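Local coordinates for esterase family protein (Staphylococcus aureus, PDB 7L0A) that probably hydrolyses S-formylglutathione to formate and glutathione, as a serine hydrolase of the esterase D family, at residues Q25-I30 against D108-I113; M51-L56 against D101-V106; T62-T67 against V80-V85. All coordinates share one frame; numbering follows the deposited sequence.

Contact 1 of 3, residues Q25-I30 against D108-I113; sequences QNLTVI and DYVHQI
Tyr109 and Val110, consecutive on helix 99-113, both meet Leu27 of strand 24-32, whose CB points toward the helix and which touches both through CD1. Tyr109 comes first along the helix. Its CG lies anti to the backbone N (chi1 -180°), and the ring carbon CD2 is 4.4 Å from Leu27 CD1. This is a loose apolar approach, oblique to the ring. One face of the same ring is occupied from within the helix, where Ile113 CD1 sits 3.8 Å above the plane of the Tyr109 ring, offset toward the rim. The aromatic group is further packed against Tyr16 of strand 9-17 and stacked on Phe38 of the second subunit, which places this end of the contact beside the dimer interface.

Val110 follows and makes the closer contact. Its CG1, anti to the carbonyl carbon, stands 4.0 Å from Leu27 CD1, and the two side chains meet at a slant. Val29, two residues along the strand on the same side of the sheet, also points toward the helix, but its nearest approach is longer, with CG2 4.6 Å from Val110 CG1. Leu116, in the loop after the helix, adds to the packing on Val110.

The last turn is held by helical backbone bonds, among them Ile113 N to Tyr109 O at 3.0 Å, which sets Ile113 one turn after Tyr109, where its CD1 can reach the ring. No hydrogen bond crosses between the segments, and only 102 Å² is buried in total, so cohesion here rests on van der Waals contact between buried apolar groups. A helix laid against one face of a mixed sheet, close to its antiparallel edge, is the layering of the alpha/beta-hydrolase fold.

Contact 2 of 3, residues M51-L56 against D101-V106; sequences MLLHGL and DYILEV
Leu53 CD2 and Ile103 CD1 approach to 3.6 Å, the tightest point between strand 49-53 and helix 99-113. The leucine methyl sits among the outer atoms of the isoleucine: Ile103 CG1 and CG2 are each 4.2 Å from Leu53 CD2. Ile103 reaches it because CG1 is anti to the carbonyl carbon (chi1 -65°) and CD1 then folds round in a second bend.

Met51, two residues earlier on the strand, faces the helix too. Its CG starts anti to the backbone N and lies 4.2 Å from Ile103 CG2; the chain then bends twice, which brings CE 3.9 Å from Val106 CG1, and Ile103 O is also 3.9 Å from Met51 CE. One methionine thus touches residues almost a full helical turn apart. The short axes run roughly antiparallel (146°), 10.7 Å apart at their closest.

Contact between the two segments ends on both flanks. The partly exposed Asp101 and Leu104 make no contact with the strand segment; the CB of Leu104 points away although the end of its side chain comes nearer, and it packs on Phe138 of helix 130-141 instead. Beyond Leu53 the chain leaves the sheet, and His54 turns to its own loop: ND1 donates to Gly55 O at 2.8 Å, on a lone pair in the carbonyl plane. NE2 takes the backbone N-H of Val85, so the ring is gripped at both nitrogens.

Leu53 also touches the probable nucleophile elbow and lies about 9 Å, side chain to side chain, from Ser129, the predicted nucleophile. The 177 Å² interface has apolar side-chain surfaces and no hydrogen bond across it, consistent with shape and exclusion of water, rather than directional bonds, holding the helix against this strand.

Contact 3 of 3, residues T62-T67 against V80-V85; sequences TYMRYT and VIMPNV
In the beta-alpha-beta crossover that joins parallel strands 49-53 and 79-83, Met82 of the second strand meets Tyr63 and Met64 of the short helix 62-66, packed against one face of the sheet. Met82 supplies two consecutive atoms. Its SD is 4.1 Å from Tyr63 CB, and its CE is 3.9 Å from Met64 SD. The bend at chi3 (-74°) is what carries the terminal methyl to the second helix residue. The two methionine side chains cross at about a right angle, Met64 offering its sulfur to the Met82 methyl, and Met64 is itself bent at chi2 and chi3. The backbones stay well apart, with Tyr63 CA and Met82 CA 8.2 Å from each other.

Tyr63 touches the strand through CB alone, because its ring leads off toward the catalytic region of what is an alpha/beta-hydrolase. There its hydroxyl is hydrogen-bonded to ND1 of His128, the residue before the predicted nucleophile Ser129, and its ring meets that of Tyr244 edge-to-face. The Tyr63 side chain lies about 7 Å from a bound magnesium ion. Its chi1 of -103° departs from the staggered minima, consistent with a ring position set by these partners.

The helix end is tied back by Thr67, the first residue to leave helical angles: OG1 donates to Tyr63 O at 2.7 Å, tilted 32° from the carbonyl plane, while the backbone N of Thr67 makes a weak bond to the same oxygen. Thr67 OG1 also lies in plane at the edge of the Tyr63 ring and accepts from the backbone N of Ile69.

All three are apolar helix-to-sheet contacts without a cross-segment hydrogen bond. Contacts 1 and 2 share helix 99-113 on one face; contact 3 sets helix 62-66 on the other. Contact 2 lies deepest, its centre about 6 Å from the centre of the chain, against 11 Å for contact 3 and 14 Å for contact 1, which borders the second subunit. The touching residues of contacts 1 and 2 are all buried; in contact 3 Met64 is partly exposed. Contact 1 joins leucine, valine and a tyrosine ring, contact 2 adds a methionine methyl to branched aliphatics, and contact 3 rests on methionine sulfur and methyl. Strand 79-83 bonds to both other strands.

Contact 1 of 3, residues Q25-I30 against D108-I113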
loop_
_atom_site.group_PDB
_atom_site.type_symbol
_atom_site.label_atom_id
_atom_site.label_comp_id
_atom_site.label_asym_id
_atom_site.label_seq_id
_atom_site.Cartn_x
_atom_site.Cartn_y
_atom_site.Cartn_z
ATOM N N GLN B 25 -9.564 -7.837 -3.876
ATOM C CA GLN B 25 -8.541 -8.681 -3.295
ATOM C C GLN B 25 -7.729 -7.855 -2.318
ATOM O O GLN B 25 -7.519 -6.656 -2.536
ATOM C CB GLN B 25 -7.592 -9.271 -4.330
ATOM C CG GLN B 25 -8.232 -10.280 -5.254
ATOM C CD GLN B 25 -8.696 -11.520 -4.534
ATOM O OE1 GLN B 25 -7.915 -12.225 -3.907
ATOM N NE2 GLN B 25 -9.990 -11.806 -4.628
ATOM N N ASN B 26 -7.279 -8.506 -1.256
ATOM C CA ASN B 26 -6.395 -7.874 -0.279
ATOM C C ASN B 26 -4.957 -8.327 -0.476
ATOM O O ASN B 26 -4.693 -9.497 -0.787
ATOM C CB ASN B 26 -6.826 -8.191 1.156
ATOM C CG ASN B 26 -8.117 -7.544 1.525
ATOM O OD1 ASN B 26 -8.297 -6.367 1.296
ATOM N ND2 ASN B 26 -9.022 -8.295 2.123
ATOM N N LEU B 27 -4.032 -7.392 -0.258
ATOM C CA LEU B 27 -2.608 -7.637 -0.301
ATOM C C LEU B 27 -1.991 -7.101 0.989
ATOM O O LEU B 27 -2.392 -6.055 1.497
ATOM C CB LEU B 27 -1.867 -6.928 -1.452
ATOM C CG LEU B 27 -2.381 -6.960 -2.853
ATOM C CD1 LEU B 27 -1.510 -6.029 -3.718
ATOM C CD2 LEU B 27 -2.328 -8.391 -3.424
ATOM N N THR B 28 -0.975 -7.789 1.486
ATOM C CA THR B 28 -0.079 -7.253 2.514
ATOM C C THR B 28 1.277 -6.999 1.862
ATOM O O THR B 28 1.812 -7.867 1.162
ATOM C CB THR B 28 0.077 -8.198 3.706
ATOM O OG1 THR B 28 -1.214 -8.486 4.253
ATOM C CG2 THR B 28 0.982 -7.563 4.802
ATOM N N VAL B 29 1.843 -5.822 2.104
ATOM C CA VAL B 29 3.160 -5.438 1.593
ATOM C C VAL B 29 3.953 -4.908 2.775
ATOM O O VAL B 29 3.483 -4.031 3.507
ATOM C CB VAL B 29 3.046 -4.373 0.489
ATOM C CG1 VAL B 29 4.408 -3.884 0.075
ATOM C CG2 VAL B 29 2.283 -4.950 -0.744
ATOM N N ILE B 30 5.154 -5.450 2.986
ATOM C CA ILE B 30 6.075 -4.864 3.962
ATOM C C ILE B 30 7.247 -4.312 3.163
ATOM O O ILE B 30 7.876 -5.028 2.353
ATOM C CB ILE B 30 6.509 -5.856 5.046
ATOM C CG1 ILE B 30 7.118 -7.099 4.483
ATOM C CG2 ILE B 30 5.317 -6.131 6.014
ATOM C CD1 ILE B 30 7.517 -8.112 5.580
ATOM N N ASP B 108 2.996 -7.408 -11.299
ATOM C CA ASP B 108 3.087 -6.233 -12.156
ATOM C C ASP B 108 2.622 -4.987 -11.409
ATOM O O ASP B 108 3.286 -3.945 -11.460
ATOM C CB ASP B 108 2.270 -6.453 -13.425
ATOM C CG ASP B 108 2.948 -7.395 -14.417
ATOM O OD1 ASP B 108 4.137 -7.748 -14.230
ATOM O OD2 ASP B 108 2.268 -7.780 -15.398
ATOM N N TYR B 109 1.485 -5.080 -10.702
ATOM C CA TYR B 109 0.900 -3.929 -10.018
ATOM C C TYR B 109 1.846 -3.378 -8.949
ATOM O O TYR B 109 2.126 -2.171 -8.898
ATOM C CB TYR B 109 -0.445 -4.358 -9.413
ATOM C CG TYR B 109 -1.256 -3.337 -8.654
ATOM C CD1 TYR B 109 -1.458 -2.044 -9.142
ATOM C CD2 TYR B 109 -1.868 -3.688 -7.466
ATOM C CE1 TYR B 109 -2.209 -1.127 -8.449
ATOM C CE2 TYR B 109 -2.622 -2.774 -6.756
ATOM C CZ TYR B 109 -2.800 -1.497 -7.275
ATOM O OH TYR B 109 -3.574 -0.595 -6.564
ATOM N N VAL B 110 2.385 -4.259 -8.102
ATOM C CA VAL B 110 3.202 -3.730 -7.005
ATOM C C VAL B 110 4.529 -3.206 -7.522
ATOM O O VAL B 110 5.102 -2.290 -6.928
ATOM C CB VAL B 110 3.411 -4.771 -5.891
ATOM C CG1 VAL B 110 2.044 -5.153 -5.289
ATOM C CG2 VAL B 110 4.204 -5.993 -6.325
ATOM N N HIS B 111 5.053 -3.765 -8.616
ATOM C CA HIS B 111 6.289 -3.229 -9.184
ATOM C C HIS B 111 6.052 -1.917 -9.924
ATOM O O HIS B 111 6.980 -1.105 -10.016
ATOM C CB HIS B 111 6.979 -4.223 -10.102
ATOM C CG HIS B 111 7.666 -5.344 -9.369
ATOM N ND1 HIS B 111 6.985 -6.442 -8.884
ATOM C CD2 HIS B 111 8.967 -5.551 -9.080
ATOM C CE1 HIS B 111 7.843 -7.270 -8.309
ATOM N NE2 HIS B 111 9.058 -6.752 -8.429
ATOM N N GLN B 112 4.832 -1.649 -10.380
ATOM C CA GLN B 112 4.538 -0.330 -10.932
ATOM C C GLN B 112 4.374 0.723 -9.850
ATOM O O GLN B 112 4.881 1.843 -9.988
ATOM C CB GLN B 112 3.286 -0.357 -11.814
ATOM C CG GLN B 112 3.398 -1.171 -13.092
ATOM C CD GLN B 112 4.407 -0.613 -14.078
ATOM O OE1 GLN B 112 4.172 0.424 -14.683
ATOM N NE2 GLN B 112 5.523 -1.309 -14.250
ATOM N N ILE B 113 3.606 0.404 -8.790
ATOM C CA ILE B 113 3.228 1.448 -7.833
ATOM C C ILE B 113 4.157 1.586 -6.631
ATOM O O ILE B 113 4.040 2.577 -5.887
ATOM C CB ILE B 113 1.801 1.308 -7.268
ATOM C CG1 ILE B 113 1.580 0.032 -6.455
ATOM C CG2 ILE B 113 0.766 1.388 -8.364
ATOM C CD1 ILE B 113 0.299 0.078 -5.582
#

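Contact 2 of 3, residues M51-L56 against D101-V106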
loop_
_atom_site.group_PDB
_atom_site.type_symbol
_atom_site.label_atom_id
_atom_site.label_comp_id
_atom_site.label_asym_id
_atom_site.label_seq_id
_atom_site.Cartn_x
_atom_site.Cartn_y
_atom_site.Cartn_z
ATOM N N MET B 51 7.958 -12.407 -3.533
ATOM C CA MET B 51 6.563 -12.802 -3.634
ATOM C C MET B 51 6.326 -14.052 -2.790
ATOM O O MET B 51 6.972 -15.080 -3.013
ATOM C CB MET B 51 6.215 -13.080 -5.100
ATOM C CG MET B 51 4.766 -13.547 -5.317
ATOM S SD MET B 51 3.493 -12.297 -5.032
ATOM C CE MET B 51 3.742 -11.251 -6.482
ATOM N N LEU B 52 5.421 -13.968 -1.810
ATOM C CA LEU B 52 5.203 -15.049 -0.855
ATOM C C LEU B 52 3.779 -15.560 -0.941
ATOM O O LEU B 52 2.819 -14.788 -0.863
ATOM C CB LEU B 52 5.555 -14.571 0.568
ATOM C CG LEU B 52 5.404 -15.633 1.647
ATOM C CD1 LEU B 52 6.234 -16.873 1.431
ATOM C CD2 LEU B 52 5.746 -14.997 2.997
ATOM N N LEU B 53 3.641 -16.874 -1.145
ATOM C CA LEU B 53 2.362 -17.481 -1.508
ATOM C C LEU B 53 1.877 -18.440 -0.430
ATOM O O LEU B 53 2.524 -19.456 -0.148
ATOM C CB LEU B 53 2.502 -18.230 -2.849
ATOM C CG LEU B 53 3.003 -17.363 -3.993
ATOM C CD1 LEU B 53 3.267 -18.236 -5.214
ATOM C CD2 LEU B 53 1.989 -16.274 -4.272
ATOM N N HIS B 54 0.726 -18.125 0.155
ATOM C CA HIS B 54 0.200 -18.936 1.250
ATOM C C HIS B 54 -0.611 -20.138 0.719
ATOM O O HIS B 54 -0.961 -20.216 -0.465
ATOM C CB HIS B 54 -0.638 -18.071 2.192
ATOM C CG HIS B 54 -1.913 -17.549 1.591
ATOM N ND1 HIS B 54 -3.005 -18.349 1.373
ATOM C CD2 HIS B 54 -2.271 -16.310 1.162
ATOM C CE1 HIS B 54 -3.986 -17.637 0.848
ATOM N NE2 HIS B 54 -3.579 -16.388 0.746
ATOM N N GLY B 55 -0.919 -21.076 1.614
ATOM C CA GLY B 55 -1.712 -22.248 1.296
ATOM C C GLY B 55 -3.192 -22.093 1.640
ATOM O O GLY B 55 -3.696 -21.003 1.884
ATOM N N LEU B 56 -3.920 -23.217 1.619
ATOM C CA LEU B 56 -5.381 -23.140 1.537
ATOM C C LEU B 56 -6.073 -22.840 2.854
ATOM O O LEU B 56 -7.314 -22.733 2.871
ATOM C CB LEU B 56 -5.963 -24.435 0.976
ATOM C CG LEU B 56 -5.687 -24.623 -0.491
ATOM C CD1 LEU B 56 -6.105 -26.066 -0.868
ATOM C CD2 LEU B 56 -6.390 -23.670 -1.399
ATOM N N ASP B 101 -2.515 -16.155 -13.642
ATOM C CA ASP B 101 -2.621 -14.805 -14.168
ATOM C C ASP B 101 -2.696 -13.794 -13.035
ATOM O O ASP B 101 -2.167 -12.679 -13.147
ATOM C CB ASP B 101 -3.843 -14.711 -15.055
ATOM C CG ASP B 101 -3.911 -15.883 -16.042
ATOM O OD1 ASP B 101 -3.165 -15.813 -17.052
ATOM O OD2 ASP B 101 -4.645 -16.878 -15.780
ATOM N N TYR B 102 -3.389 -14.164 -11.964
ATOM C CA TYR B 102 -3.580 -13.262 -10.835
ATOM C C TYR B 102 -2.265 -12.964 -10.126
ATOM O O TYR B 102 -1.979 -11.800 -9.805
ATOM C CB TYR B 102 -4.599 -13.866 -9.870
ATOM C CG TYR B 102 -4.678 -13.209 -8.524
ATOM C CD1 TYR B 102 -5.013 -11.865 -8.386
ATOM C CD2 TYR B 102 -4.352 -13.926 -7.374
ATOM C CE1 TYR B 102 -5.072 -11.278 -7.124
ATOM C CE2 TYR B 102 -4.391 -13.335 -6.121
ATOM C CZ TYR B 102 -4.749 -12.021 -6.023
ATOM O OH TYR B 102 -4.800 -11.426 -4.760
ATOM N N ILE B 103 -1.460 -13.993 -9.845
ATOM C CA ILE B 103 -0.192 -13.730 -9.186
ATOM C C ILE B 103 0.696 -12.848 -10.071
ATOM O O ILE B 103 1.394 -11.952 -9.571
ATOM C CB ILE B 103 0.516 -15.039 -8.788
ATOM C CG1 ILE B 103 -0.288 -15.803 -7.738
ATOM C CG2 ILE B 103 1.895 -14.728 -8.172
ATOM C CD1 ILE B 103 -0.598 -15.013 -6.500
ATOM N N LEU B 104 0.632 -13.024 -11.389
ATOM C CA LEU B 104 1.430 -12.177 -12.274
ATOM C C LEU B 104 0.886 -10.752 -12.298
ATOM O O LEU B 104 1.655 -9.797 -12.435
ATOM C CB LEU B 104 1.500 -12.787 -13.668
ATOM C CG LEU B 104 2.325 -14.070 -13.692
ATOM C CD1 LEU B 104 2.249 -14.685 -15.073
ATOM C CD2 LEU B 104 3.777 -13.849 -13.322
ATOM N N GLU B 105 -0.430 -10.586 -12.156
ATOM C CA GLU B 105 -1.006 -9.255 -12.003
ATOM C C GLU B 105 -0.498 -8.589 -10.732
ATOM O O GLU B 105 -0.126 -7.407 -10.754
ATOM C CB GLU B 105 -2.529 -9.349 -11.985
ATOM C CG GLU B 105 -3.192 -8.044 -11.499
ATOM C CD GLU B 105 -4.673 -8.199 -11.251
ATOM O OE1 GLU B 105 -5.069 -8.189 -10.098
ATOM O OE2 GLU B 105 -5.433 -8.427 -12.247
ATOM N N VAL B 106 -0.501 -9.318 -9.608
ATOM C CA VAL B 106 -0.007 -8.736 -8.359
ATOM C C VAL B 106 1.437 -8.283 -8.548
ATOM O O VAL B 106 1.817 -7.164 -8.165
ATOM C CB VAL B 106 -0.136 -9.725 -7.187
ATOM C CG1 VAL B 106 0.531 -9.163 -5.961
ATOM C CG2 VAL B 106 -1.599 -10.021 -6.901
#

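Contact 3 of 3, residues T62-T67 against V80-V85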
loop_
_atom_site.group_PDB
_atom_site.type_symbol
_atom_site.label_atom_id
_atom_site.label_comp_id
_atom_site.label_asym_id
_atom_site.label_seq_id
_atom_site.Cartn_x
_atom_site.Cartn_y
_atom_site.Cartn_z
ATOM N N THR B 62 -1.858 -14.292 7.296
ATOM C CA THR B 62 -1.498 -15.415 8.156
ATOM C C THR B 62 0.004 -15.490 8.393
ATOM O O THR B 62 0.437 -15.817 9.504
ATOM C CB THR B 62 -2.011 -16.721 7.549
ATOM O OG1 THR B 62 -3.382 -16.546 7.165
ATOM C CG2 THR B 62 -1.870 -17.834 8.535
ATOM N N TYR B 63 0.820 -15.249 7.366
ATOM C CA TYR B 63 2.258 -15.267 7.583
ATOM C C TYR B 63 2.650 -14.204 8.596
ATOM O O TYR B 63 3.484 -14.460 9.471
ATOM C CB TYR B 63 3.037 -15.063 6.276
ATOM C CG TYR B 63 3.632 -16.331 5.702
ATOM C CD1 TYR B 63 4.771 -16.888 6.255
ATOM C CD2 TYR B 63 3.049 -16.968 4.635
ATOM C CE1 TYR B 63 5.331 -18.066 5.737
ATOM C CE2 TYR B 63 3.601 -18.115 4.098
ATOM C CZ TYR B 63 4.729 -18.666 4.677
ATOM O OH TYR B 63 5.284 -19.840 4.197
ATOM N N MET B 64 2.029 -13.008 8.515
ATOM C CA MET B 64 2.323 -11.968 9.491
ATOM C C MET B 64 2.012 -12.428 10.903
ATOM O O MET B 64 2.783 -12.160 11.831
ATOM C CB MET B 64 1.523 -10.707 9.184
ATOM C CG MET B 64 1.898 -10.054 7.871
ATOM S SD MET B 64 3.620 -9.462 7.784
ATOM C CE MET B 64 3.741 -8.361 9.175
ATOM N N ARG B 65 0.873 -13.102 11.094
ATOM C CA ARG B 65 0.409 -13.468 12.421
ATOM C C ARG B 65 1.144 -14.681 12.977
ATOM O O ARG B 65 1.497 -14.700 14.164
ATOM C CB ARG B 65 -1.093 -13.715 12.382
ATOM C CG ARG B 65 -1.911 -12.470 12.149
ATOM C CD ARG B 65 -3.223 -12.773 11.475
ATOM N NE ARG B 65 -4.054 -13.663 12.240
ATOM C CZ ARG B 65 -5.187 -14.170 11.781
ATOM N NH1 ARG B 65 -5.591 -13.890 10.535
ATOM N NH2 ARG B 65 -5.874 -14.999 12.524
ATOM N N TYR B 66 1.378 -15.704 12.154
ATOM C CA TYR B 66 1.852 -16.991 12.647
ATOM C C TYR B 66 3.349 -17.191 12.489
ATOM O O TYR B 66 3.852 -18.276 12.839
ATOM C CB TYR B 66 1.045 -18.129 11.936
ATOM C CG TYR B 66 -0.321 -18.244 12.588
ATOM C CD1 TYR B 66 -1.326 -17.341 12.309
ATOM C CD2 TYR B 66 -0.552 -19.159 13.600
ATOM C CE1 TYR B 66 -2.531 -17.355 12.999
ATOM C CE2 TYR B 66 -1.765 -19.201 14.281
ATOM C CZ TYR B 66 -2.739 -18.287 13.986
ATOM O OH TYR B 66 -3.932 -18.275 14.703
ATOM N N THR B 67 4.071 -16.196 11.963
ATOM C CA THR B 67 5.530 -16.235 11.878
ATOM C C THR B 67 6.048 -14.869 12.286
ATOM O O THR B 67 5.274 -13.925 12.476
ATOM C CB THR B 67 6.054 -16.580 10.471
ATOM O OG1 THR B 67 5.964 -15.428 9.625
ATOM C CG2 THR B 67 5.291 -17.721 9.841
ATOM N N VAL B 80 8.477 -7.670 1.013
ATOM C CA VAL B 80 7.705 -8.906 0.842
ATOM C C VAL B 80 6.269 -8.582 0.441
ATOM O O VAL B 80 5.610 -7.719 1.043
ATOM C CB VAL B 80 7.732 -9.782 2.114
ATOM C CG1 VAL B 80 7.079 -11.148 1.818
ATOM C CG2 VAL B 80 9.148 -10.014 2.580
ATOM N N ILE B 81 5.779 -9.296 -0.582
ATOM C CA ILE B 81 4.430 -9.149 -1.117
ATOM C C ILE B 81 3.675 -10.419 -0.764
ATOM O O ILE B 81 4.085 -11.520 -1.155
ATOM C CB ILE B 81 4.460 -8.954 -2.655
ATOM C CG1 ILE B 81 5.587 -8.035 -3.074
ATOM C CG2 ILE B 81 3.085 -8.549 -3.176
ATOM C CD1 ILE B 81 5.447 -6.600 -2.539
ATOM N N MET B 82 2.562 -10.280 -0.044
ATOM C CA MET B 82 1.756 -11.416 0.383
ATOM C C MET B 82 0.338 -11.222 -0.137
ATOM O O MET B 82 -0.500 -10.619 0.547
ATOM C CB MET B 82 1.802 -11.523 1.922
ATOM C CG MET B 82 3.161 -12.040 2.433
ATOM S SD MET B 82 3.601 -11.590 4.147
ATOM C CE MET B 82 4.002 -9.880 3.935
ATOM N N PRO B 83 0.004 -11.763 -1.301
ATOM C CA PRO B 83 -1.362 -11.623 -1.798
ATOM C C PRO B 83 -2.312 -12.621 -1.180
ATOM O O PRO B 83 -1.944 -13.755 -0.853
ATOM C CB PRO B 83 -1.232 -11.914 -3.304
ATOM C CG PRO B 83 -0.050 -12.816 -3.401
ATOM C CD PRO B 83 0.912 -12.357 -2.299
ATOM N N ASN B 84 -3.572 -12.199 -1.058
ATOM C CA ASN B 84 -4.623 -13.160 -0.766
ATOM C C ASN B 84 -4.883 -14.042 -1.987
ATOM O O ASN B 84 -4.956 -13.559 -3.116
ATOM C CB ASN B 84 -5.927 -12.468 -0.406
ATOM C CG ASN B 84 -7.038 -13.442 -0.127
ATOM O OD1 ASN B 84 -7.041 -14.125 0.897
ATOM N ND2 ASN B 84 -7.976 -13.561 -1.075
ATOM N N VAL B 85 -5.041 -15.339 -1.747
ATOM C CA VAL B 85 -5.362 -16.292 -2.804
ATOM C C VAL B 85 -6.669 -16.996 -2.443
ATOM O O VAL B 85 -6.766 -17.655 -1.397
ATOM C CB VAL B 85 -4.217 -17.297 -3.023
ATOM C CG1 VAL B 85 -4.586 -18.266 -4.117
ATOM C CG2 VAL B 85 -2.934 -16.574 -3.301
#